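PDB 4GB7: 6-aminohexanoate-dimer hydrolase from Bacillus anthracis, which probably hydrolyses the amide bond of linear 6-aminohexanoate dimers, a nylon by-product, as a serine hydrolase of the beta-lactamase family. Local coordinates for residues T110-V114 and R125-Y130; L153-I159 and I260-T265; A305-A311 and I389-S393. One frame throughout, in Å; residues are numbered along the deposited sequence. Where two conformers were deposited one is given.

Contact 1: T110-V114 and R125-Y130; sequences TDAFV and RYFNGY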
loop_
_atom_site.group_PDB
_atom_site.type_symbol
_atom_site.label_atom_id
_atom_site.label_comp_id
_atom_site.label_asym_id
_atom_site.label_seq_id
_atom_site.Cartn_x
_atom_site.Cartn_y
_atom_site.Cartn_z
ATOM N N THR A 110 8.486 12.704 -7.105
ATOM C CA THR A 110 8.034 11.475 -7.721
ATOM C C THR A 110 9.242 10.705 -8.303
ATOM O O THR A 110 10.179 11.278 -8.865
ATOM C CB THR A 110 7.041 11.780 -8.850
ATOM O OG1 THR A 110 5.926 12.512 -8.324
ATOM C CG2 THR A 110 6.652 10.493 -9.682
ATOM N N ASP A 111 9.229 9.408 -8.113
ATOM C CA ASP A 111 10.244 8.501 -8.691
ATOM C C ASP A 111 9.736 7.739 -9.921
ATOM O O ASP A 111 10.542 7.440 -10.815
ATOM C CB ASP A 111 10.740 7.486 -7.651
ATOM C CG ASP A 111 11.514 8.121 -6.513
ATOM O OD1 ASP A 111 12.309 9.057 -6.729
ATOM O OD2 ASP A 111 11.337 7.683 -5.378
ATOM N N ALA A 112 8.445 7.355 -9.899
ATOM C CA ALA A 112 7.808 6.642 -10.988
ATOM C C ALA A 112 6.359 7.023 -11.115
ATOM O O ALA A 112 5.655 7.176 -10.118
ATOM C CB ALA A 112 7.916 5.131 -10.799
ATOM N N PHE A 113 5.919 7.102 -12.360
ATOM C CA PHE A 113 4.546 7.447 -12.664
ATOM C C PHE A 113 4.148 6.617 -13.876
ATOM O O PHE A 113 4.772 6.704 -14.905
ATOM C CB PHE A 113 4.397 8.937 -12.866
ATOM C CG PHE A 113 2.989 9.399 -12.977
ATOM C CD1 PHE A 113 2.204 9.538 -11.842
ATOM C CD2 PHE A 113 2.415 9.675 -14.215
ATOM C CE1 PHE A 113 0.898 9.979 -11.942
ATOM C CE2 PHE A 113 1.134 10.166 -14.307
ATOM C CZ PHE A 113 0.355 10.277 -13.175
ATOM N N VAL A 114 3.151 5.755 -13.699
ATOM C CA VAL A 114 2.666 4.877 -14.755
ATOM C C VAL A 114 1.148 5.036 -14.922
ATOM O O VAL A 114 0.382 4.917 -13.918
ATOM C CB VAL A 114 2.990 3.418 -14.430
ATOM C CG1 VAL A 114 2.369 2.460 -15.444
ATOM C CG2 VAL A 114 4.521 3.197 -14.300
ATOM N N ARG A 125 7.019 7.466 -16.611
ATOM C CA ARG A 125 8.168 8.292 -16.386
ATOM C C ARG A 125 8.829 7.890 -15.097
ATOM O O ARG A 125 8.138 7.575 -14.120
ATOM C CB ARG A 125 7.801 9.757 -16.328
ATOM C CG ARG A 125 7.301 10.313 -17.660
ATOM C CD ARG A 125 8.475 10.536 -18.604
ATOM N NE ARG A 125 8.003 11.106 -19.857
ATOM C CZ ARG A 125 7.621 10.451 -20.963
ATOM N NH1 ARG A 125 7.537 9.117 -21.032
ATOM N NH2 ARG A 125 7.285 11.175 -22.044
ATOM N N TYR A 126 10.162 7.893 -15.122
ATOM C CA TYR A 126 11.042 7.542 -13.985
ATOM C C TYR A 126 11.967 8.713 -13.732
ATOM O O TYR A 126 12.468 9.353 -14.697
ATOM C CB TYR A 126 11.810 6.244 -14.244
ATOM C CG TYR A 126 10.873 5.092 -14.507
ATOM C CD1 TYR A 126 10.344 4.356 -13.468
ATOM C CD2 TYR A 126 10.360 4.861 -15.789
ATOM C CE1 TYR A 126 9.404 3.382 -13.711
ATOM C CE2 TYR A 126 9.433 3.881 -16.049
ATOM C CZ TYR A 126 8.916 3.177 -15.010
ATOM O OH TYR A 126 7.970 2.214 -15.270
ATOM N N PHE A 127 12.187 9.043 -12.470
ATOM C CA PHE A 127 12.827 10.321 -12.141
ATOM C C PHE A 127 14.035 10.085 -11.234
ATOM O O PHE A 127 14.142 9.057 -10.597
ATOM C CB PHE A 127 11.867 11.262 -11.425
ATOM C CG PHE A 127 10.642 11.646 -12.206
ATOM C CD1 PHE A 127 9.532 10.831 -12.238
ATOM C CD2 PHE A 127 10.596 12.828 -12.878
ATOM C CE1 PHE A 127 8.409 11.169 -12.968
ATOM C CE2 PHE A 127 9.474 13.191 -13.614
ATOM C CZ PHE A 127 8.367 12.364 -13.644
ATOM N N ASN A 128 14.915 11.084 -11.143
ATOM C CA ASN A 128 15.973 11.097 -10.144
ATOM C C ASN A 128 16.920 9.908 -10.234
ATOM O O ASN A 128 17.494 9.501 -9.235
ATOM C CB ASN A 128 15.393 11.241 -8.697
ATOM C CG ASN A 128 16.443 11.600 -7.664
ATOM O OD1 ASN A 128 16.418 11.080 -6.536
ATOM N ND2 ASN A 128 17.334 12.548 -8.018
ATOM N N GLY A 129 17.067 9.339 -11.432
ATOM C CA GLY A 129 17.961 8.252 -11.610
ATOM C C GLY A 129 17.393 6.935 -11.183
ATOM O O GLY A 129 18.092 5.903 -11.256
ATOM N N TYR A 130 16.128 6.940 -10.787
ATOM C CA TYR A 130 15.514 5.690 -10.334
ATOM C C TYR A 130 15.349 4.691 -11.513
ATOM O O TYR A 130 14.790 5.029 -12.586
ATOM C CB TYR A 130 14.187 5.952 -9.661
ATOM C CG TYR A 130 13.363 4.706 -9.412
ATOM C CD1 TYR A 130 13.859 3.668 -8.631
ATOM C CD2 TYR A 130 12.106 4.549 -10.000
ATOM C CE1 TYR A 130 13.083 2.571 -8.362
ATOM C CE2 TYR A 130 11.337 3.422 -9.751
ATOM C CZ TYR A 130 11.833 2.440 -8.980
ATOM O OH TYR A 130 11.051 1.319 -8.817
#
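Three backbone hydrogen bonds join Asp111 and Phe113 to Arg125 and Phe127. Phe113 and Arg125 form an antiparallel hydrogen-bonded pair, with Phe113 N 2.9 Å from Arg125 O and Arg125 N 2.9 Å from Phe113 O. Where the strand pairing ends, Phe127 N donates to Asp111 O at 2.8 Å, from 41° above the carbonyl plane. The same oxygen receives a CA-H...O contact from Tyr126. A type I' turn, Phe127 to Tyr130, returns the Tyr130 ring, edge first, to the Asp111 carbonyl. Apolar contacts occupy both faces. Ala112 CB lies 3.7 Å from Tyr126 CD1 and also meets the edge of the Tyr130 ring. On the face of Phe113, Thr110 CG2 reaches Phe127 CE1 at 3.8 Å. That methyl stands anti to the backbone N, and OG1 turns instead to Leu105 O and His391. Val114 CG2 lies near Tyr126 OH, which is hydrogen-bonded to Glu124. The carboxylate of Asp111 is engaged by Arg54, His136 and Ser394. This hairpin forms one margin of the five-stranded sheet: Asp111 and Ala112 make a classic bulge opposite Phe392, helix 307-318 packs on Ala112 and Val114, and helices 101-107 and 402-417 pack on Phe113's side.

Contact 2: L153-I159 and I260-T265; sequences LAEENRI and IIRTIT
Arg158 lays one face of its guanidinium over the CG2 methyl of Ile264, with NE 3.8 Å and NH2 3.7 Å from that carbon. The two side chains run past each other in opposite directions. A bend at chi3 (70°) turns the otherwise extended arginine so that its flat end passes the last turn of helix 251-265. NH2 comes close to Ile264 O, but the angle is poor for a hydrogen bond. Its polar link runs instead through a water at the guanidinium edge, which accepts from Arg158 NH2 at 2.7 Å and donates to Thr265 O at 3.1 Å.

Apart from this water bridge the contact is aliphatic. Ile159 CG2 reaches Ile264 CG1 at 3.6 Å, the two side chains meeting at a slant, and also touches Ile260 CG2. Leu153 divides its methyls: CD1 packs against Ile261 CG1, and CD2 lies 4.0 Å from Thr265 CG2, both partners crossing the leucine at about a right angle. The threonine methyl faces Leu153 because OG1 sits between backbone N and carbonyl carbon (chi1 68°), where it donates to Ile261 O at 2.7 Å. Thr265 N reaches that oxygen from the opposite face of its plane.

A Schellman motif with Asn157 at positive phi ends helix 143-155 and turns Arg158 and Ile159 toward helix 251-265. Helix 165-168 adds Tyr168 against Ile159 and Ile264. The chemistry implies cohesion mainly by aliphatic packing, while the water-mediated arginine link probably adds a modest electrostatic attraction to the carbonyl end of helix 251-265.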
loop_
_atom_site.group_PDB
_atom_site.type_symbol
_atom_site.label_atom_id
_atom_site.label_comp_id
_atom_site.label_asym_id
_atom_site.label_seq_id
_atom_site.Cartn_x
_atom_site.Cartn_y
_atom_site.Cartn_z
ATOM N N LEU A 153 -8.819 -16.612 1.281
ATOM C CA LEU A 153 -8.932 -17.664 2.289
ATOM C C LEU A 153 -10.327 -17.812 2.847
ATOM O O LEU A 153 -10.800 -18.959 3.140
ATOM C CB LEU A 153 -7.916 -17.424 3.412
ATOM C CG LEU A 153 -6.437 -17.616 3.096
ATOM C CD1 LEU A 153 -5.607 -16.979 4.191
ATOM C CD2 LEU A 153 -6.081 -19.077 2.963
ATOM N N ALA A 154 -11.008 -16.673 2.992
ATOM C CA ALA A 154 -12.384 -16.671 3.532
ATOM C C ALA A 154 -13.330 -17.381 2.545
ATOM O O ALA A 154 -14.120 -18.300 2.915
ATOM C CB ALA A 154 -12.843 -15.260 3.850
ATOM N N GLU A 155 -13.187 -17.031 1.280
ATOM C CA GLU A 155 -13.950 -17.698 0.211
ATOM C C GLU A 155 -13.604 -19.202 -0.037
ATOM O O GLU A 155 -14.423 -19.945 -0.581
ATOM C CB GLU A 155 -13.941 -16.821 -1.042
ATOM C CG GLU A 155 -14.637 -15.478 -0.712
ATOM C CD GLU A 155 -14.952 -14.573 -1.891
ATOM O OE1 GLU A 155 -14.984 -15.021 -3.056
ATOM O OE2 GLU A 155 -15.181 -13.378 -1.637
ATOM N N GLU A 156 -12.414 -19.631 0.382
ATOM C CA GLU A 156 -11.969 -21.036 0.316
ATOM C C GLU A 156 -12.459 -21.775 1.564
ATOM O O GLU A 156 -12.195 -22.950 1.702
ATOM C CB GLU A 156 -10.429 -21.140 0.240
ATOM C CG GLU A 156 -9.753 -20.530 -1.020
ATOM C CD GLU A 156 -8.218 -20.353 -0.894
ATOM O OE1 GLU A 156 -7.639 -20.934 0.048
ATOM O OE2 GLU A 156 -7.570 -19.629 -1.741
ATOM N N ASN A 157 -13.180 -21.077 2.438
ATOM C CA ASN A 157 -13.686 -21.584 3.733
ATOM C C ASN A 157 -12.618 -22.029 4.736
ATOM O O ASN A 157 -12.811 -22.967 5.519
ATOM C CB ASN A 157 -14.762 -22.631 3.480
ATOM C CG ASN A 157 -16.019 -21.989 2.909
ATOM O OD1 ASN A 157 -16.564 -21.044 3.490
ATOM N ND2 ASN A 157 -16.436 -22.435 1.754
ATOM N N ARG A 158 -11.476 -21.367 4.687
ATOM C CA ARG A 158 -10.354 -21.656 5.584
ATOM C C ARG A 158 -10.361 -20.784 6.836
ATOM O O ARG A 158 -9.743 -21.134 7.884
ATOM C CB ARG A 158 -9.029 -21.509 4.834
ATOM C CG ARG A 158 -8.933 -22.569 3.737
ATOM C CD ARG A 158 -7.572 -22.669 3.137
ATOM N NE ARG A 158 -6.640 -23.248 4.103
ATOM C CZ ARG A 158 -5.339 -23.406 3.881
ATOM N NH1 ARG A 158 -4.798 -22.992 2.735
ATOM N NH2 ARG A 158 -4.581 -23.925 4.836
ATOM N N ILE A 159 -11.013 -19.637 6.699
ATOM C CA ILE A 159 -11.245 -18.678 7.780
ATOM C C ILE A 159 -12.657 -18.083 7.591
ATOM O O ILE A 159 -13.259 -18.137 6.499
ATOM C CB ILE A 159 -10.197 -17.541 7.794
ATOM C CG1 ILE A 159 -10.237 -16.704 6.538
ATOM C CG2 ILE A 159 -8.776 -18.070 8.080
ATOM C CD1 ILE A 159 -9.189 -15.612 6.450
ATOM N N ILE A 260 -2.512 -14.223 10.745
ATOM C CA ILE A 260 -3.514 -15.231 10.442
ATOM C C ILE A 260 -3.179 -15.981 9.144
ATOM O O ILE A 260 -3.216 -17.217 9.102
ATOM C CB ILE A 260 -4.918 -14.616 10.351
ATOM C CG1 ILE A 260 -5.332 -14.069 11.730
ATOM C CG2 ILE A 260 -5.953 -15.620 9.856
ATOM C CD1 ILE A 260 -6.563 -13.210 11.726
ATOM N N ILE A 261 -2.818 -15.244 8.096
ATOM C CA ILE A 261 -2.401 -15.885 6.840
ATOM C C ILE A 261 -1.306 -16.927 7.101
ATOM O O ILE A 261 -1.380 -18.075 6.611
ATOM C CB ILE A 261 -1.932 -14.850 5.810
ATOM C CG1 ILE A 261 -3.111 -13.963 5.367
ATOM C CG2 ILE A 261 -1.293 -15.512 4.572
ATOM C CD1 ILE A 261 -2.727 -12.757 4.548
ATOM N N ARG A 262 -0.272 -16.518 7.829
ATOM C CA ARG A 262 0.885 -17.379 8.054
ATOM C C ARG A 262 0.482 -18.602 8.849
ATOM O O ARG A 262 0.873 -19.712 8.535
ATOM C CB ARG A 262 1.986 -16.630 8.761
ATOM C CG ARG A 262 2.621 -15.457 8.005
ATOM C CD ARG A 262 3.563 -14.672 8.894
ATOM N NE ARG A 262 3.985 -13.429 8.242
ATOM C CZ ARG A 262 3.614 -12.200 8.595
ATOM N NH1 ARG A 262 2.937 -11.966 9.725
ATOM N NH2 ARG A 262 4.040 -11.159 7.905
ATOM N N THR A 263 -0.299 -18.392 9.887
ATOM C CA THR A 263 -0.733 -19.490 10.731
ATOM C C THR A 263 -1.603 -20.490 9.999
ATOM O O THR A 263 -1.395 -21.736 10.126
ATOM C CB THR A 263 -1.466 -18.954 11.970
ATOM O OG1 THR A 263 -0.560 -18.155 12.726
ATOM C CG2 THR A 263 -1.950 -20.107 12.872
ATOM N N ILE A 264 -2.620 -19.977 9.300
ATOM C CA ILE A 264 -3.519 -20.858 8.484
ATOM C C ILE A 264 -2.784 -21.662 7.390
ATOM O O ILE A 264 -2.993 -22.854 7.234
ATOM C CB ILE A 264 -4.708 -20.081 7.897
ATOM C CG1 ILE A 264 -5.635 -19.583 9.023
ATOM C CG2 ILE A 264 -5.452 -20.879 6.822
ATOM C CD1 ILE A 264 -6.515 -20.626 9.659
ATOM N N THR A 265 -1.911 -21.003 6.644
ATOM C CA THR A 265 -1.318 -21.600 5.465
ATOM C C THR A 265 -0.014 -22.310 5.736
ATOM O O THR A 265 0.434 -23.141 4.916
ATOM C CB THR A 265 -1.052 -20.525 4.399
ATOM O OG1 THR A 265 -0.024 -19.643 4.844
ATOM C CG2 THR A 265 -2.316 -19.771 4.048
HETATM O O HOH W 1 -2.149 -24.607 3.905
#

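Contact 3: A305-A311 and I389-S393; sequences ATARDMA and IVHFS
Phe392 points the CE2-CZ end of its ring at the start of helix 307-318. Met310, a selenomethionine, crosses it at about a right angle and sets CG at the ring edge, 3.7 Å from Phe392 CZ. Thr306 C lies at the same ring's edge, while Ala307 N approaches Phe392 CE2 obliquely at 3.4 Å, as does Ala305 O. Ala307 CB adds an apolar touch on CE2 at 3.8 Å. In the conformer given, the selenium end of Met310 leads away from the strand. The arrangement is helix-on-sheet packing in the beta-lactamase-like fold: the axes of segments 307-311 and 389-393 approach to 8.1 Å, their directions at 146°, roughly antiparallel. Thr306 is the N-cap, its OG1 accepting from Asp309 N at 3.3 Å. Val390, two residues before Phe392 on the same strand face, spreads its methyls against Ala307, Met310 and Ala311. CG1 stands anti to the Val390 backbone N (chi1 179°) and lies 4.1 Å from Ala307 CB; CG2, beside that nitrogen, sits 3.4 Å from Ala311 N and also meets Ala311 CB. Met310 CB touches both methyls. Leu379 of the next strand packs against Val390 and Met310, and His136 stacks on the Phe392 ring.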
loop_
_atom_site.group_PDB
_atom_site.type_symbol
_atom_site.label_atom_id
_atom_site.label_comp_id
_atom_site.label_asym_id
_atom_site.label_seq_id
_atom_site.Cartn_x
_atom_site.Cartn_y
_atom_site.Cartn_z
ATOM N N ALA A 305 8.177 -3.140 -4.894
ATOM C CA ALA A 305 7.828 -3.696 -6.212
ATOM C C ALA A 305 8.139 -2.683 -7.301
ATOM O O ALA A 305 8.338 -1.491 -7.009
ATOM C CB ALA A 305 6.366 -4.100 -6.272
ATOM N N THR A 306 8.174 -3.125 -8.544
ATOM C CA THR A 306 8.331 -2.154 -9.638
ATOM C C THR A 306 6.970 -1.544 -10.041
ATOM O O THR A 306 5.888 -2.075 -9.726
ATOM C CB THR A 306 8.976 -2.766 -10.902
ATOM O OG1 THR A 306 8.016 -3.602 -11.552
ATOM C CG2 THR A 306 10.291 -3.493 -10.602
ATOM N N ALA A 307 7.018 -0.383 -10.672
ATOM C CA ALA A 307 5.819 0.377 -10.998
ATOM C C ALA A 307 4.927 -0.337 -12.015
ATOM O O ALA A 307 3.688 -0.365 -11.843
ATOM C CB ALA A 307 6.158 1.790 -11.503
ATOM N N ARG A 308 5.539 -0.879 -13.075
ATOM C CA ARG A 308 4.771 -1.627 -14.041
ATOM C C ARG A 308 4.161 -2.872 -13.409
ATOM O O ARG A 308 3.071 -3.243 -13.780
ATOM C CB ARG A 308 5.598 -2.021 -15.259
ATOM C CG ARG A 308 5.809 -0.828 -16.170
ATOM C CD ARG A 308 6.311 -1.207 -17.567
ATOM N NE ARG A 308 7.557 -1.930 -17.512
ATOM C CZ ARG A 308 8.784 -1.402 -17.526
ATOM N NH1 ARG A 308 9.834 -2.207 -17.460
ATOM N NH2 ARG A 308 8.990 -0.089 -17.620
ATOM N N ASP A 309 4.875 -3.498 -12.487
ATOM C CA ASP A 309 4.321 -4.682 -11.853
ATOM C C ASP A 309 3.113 -4.308 -10.996
ATOM O O ASP A 309 2.111 -5.035 -10.980
ATOM C CB ASP A 309 5.380 -5.459 -11.047
ATOM C CG ASP A 309 6.310 -6.288 -11.965
ATOM O OD1 ASP A 309 5.938 -6.474 -13.159
ATOM O OD2 ASP A 309 7.340 -6.818 -11.510
HETATM N N MSE A 310 3.195 -3.213 -10.277
HETATM C CA MSE A 310 2.037 -2.719 -9.537
HETATM C C MSE A 310 0.896 -2.379 -10.466
HETATM O O MSE A 310 -0.243 -2.616 -10.138
HETATM C CB MSE A 310 2.360 -1.513 -8.698
HETATM C CG MSE A 310 3.147 -1.830 -7.503
HETATM SE SE MSE A 310 2.228 -3.086 -6.305
HETATM C CE MSE A 310 0.381 -2.610 -6.634
ATOM N N ALA A 311 1.196 -1.865 -11.660
ATOM C CA ALA A 311 0.169 -1.596 -12.648
ATOM C C ALA A 311 -0.541 -2.863 -13.131
ATOM O O ALA A 311 -1.742 -2.861 -13.381
ATOM C CB ALA A 311 0.767 -0.847 -13.808
ATOM N N ILE A 389 -3.473 4.040 -12.315
ATOM C CA ILE A 389 -2.295 4.868 -12.096
ATOM C C ILE A 389 -1.497 4.302 -10.930
ATOM O O ILE A 389 -2.052 3.983 -9.874
ATOM C CB ILE A 389 -2.642 6.330 -11.883
ATOM C CG1 ILE A 389 -3.274 6.919 -13.182
ATOM C CG2 ILE A 389 -1.469 7.154 -11.370
ATOM C CD1 ILE A 389 -3.595 8.394 -13.081
ATOM N N VAL A 390 -0.220 4.143 -11.167
ATOM C CA VAL A 390 0.786 3.818 -10.147
ATOM C C VAL A 390 1.662 5.011 -9.962
ATOM O O VAL A 390 2.221 5.525 -10.923
ATOM C CB VAL A 390 1.632 2.584 -10.503
ATOM C CG1 VAL A 390 2.681 2.318 -9.419
ATOM C CG2 VAL A 390 0.730 1.339 -10.631
ATOM N N HIS A 391 1.815 5.436 -8.713
ATOM C CA HIS A 391 2.578 6.654 -8.412
ATOM C C HIS A 391 3.483 6.333 -7.266
ATOM O O HIS A 391 2.973 6.003 -6.158
ATOM C CB HIS A 391 1.586 7.784 -8.062
ATOM C CG HIS A 391 2.151 9.168 -8.156
ATOM N ND1 HIS A 391 1.369 10.221 -8.410
ATOM C CD2 HIS A 391 3.410 9.642 -7.981
ATOM C CE1 HIS A 391 2.124 11.340 -8.466
ATOM N NE2 HIS A 391 3.380 10.990 -8.195
ATOM N N PHE A 392 4.798 6.359 -7.506
ATOM C CA PHE A 392 5.800 6.121 -6.488
ATOM C C PHE A 392 6.599 7.366 -6.284
ATOM O O PHE A 392 6.944 8.025 -7.283
ATOM C CB PHE A 392 6.826 5.042 -6.865
ATOM C CG PHE A 392 6.315 3.662 -7.018
ATOM C CD1 PHE A 392 5.094 3.243 -6.487
ATOM C CD2 PHE A 392 7.171 2.719 -7.623
ATOM C CE1 PHE A 392 4.708 1.907 -6.660
ATOM C CE2 PHE A 392 6.785 1.399 -7.768
ATOM C CZ PHE A 392 5.559 0.997 -7.262
ATOM N N SER A 393 6.929 7.658 -5.022
ATOM C CA SER A 393 7.650 8.882 -4.696
ATOM C C SER A 393 8.589 8.618 -3.541
ATOM O O SER A 393 8.533 7.592 -2.857
ATOM C CB SER A 393 6.705 10.063 -4.378
ATOM O OG SER A 393 5.675 10.228 -5.333
#

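In the fold
From the N terminus, contact 1 closes first, a hairpin with only ten residues between its segments. Contact 2 then spans 100 residues, bringing helix 143-155 to helix 251-265, and contact 3 spans 77, bringing helix 307-318 to the late strand 387-393. The three loops follow in series; none nests within or crosses another. Contacts 1 and 3 touch, their centres 10 Å apart, because strands 110-117 and 387-393 are sheet neighbours: Asp111 N lies 2.8 Å from Phe392 O. Contact 2 lies across the chain's centre from contact 1, about 22 Å away at the nearest atoms, and ties its two helices together on that other side of the chain.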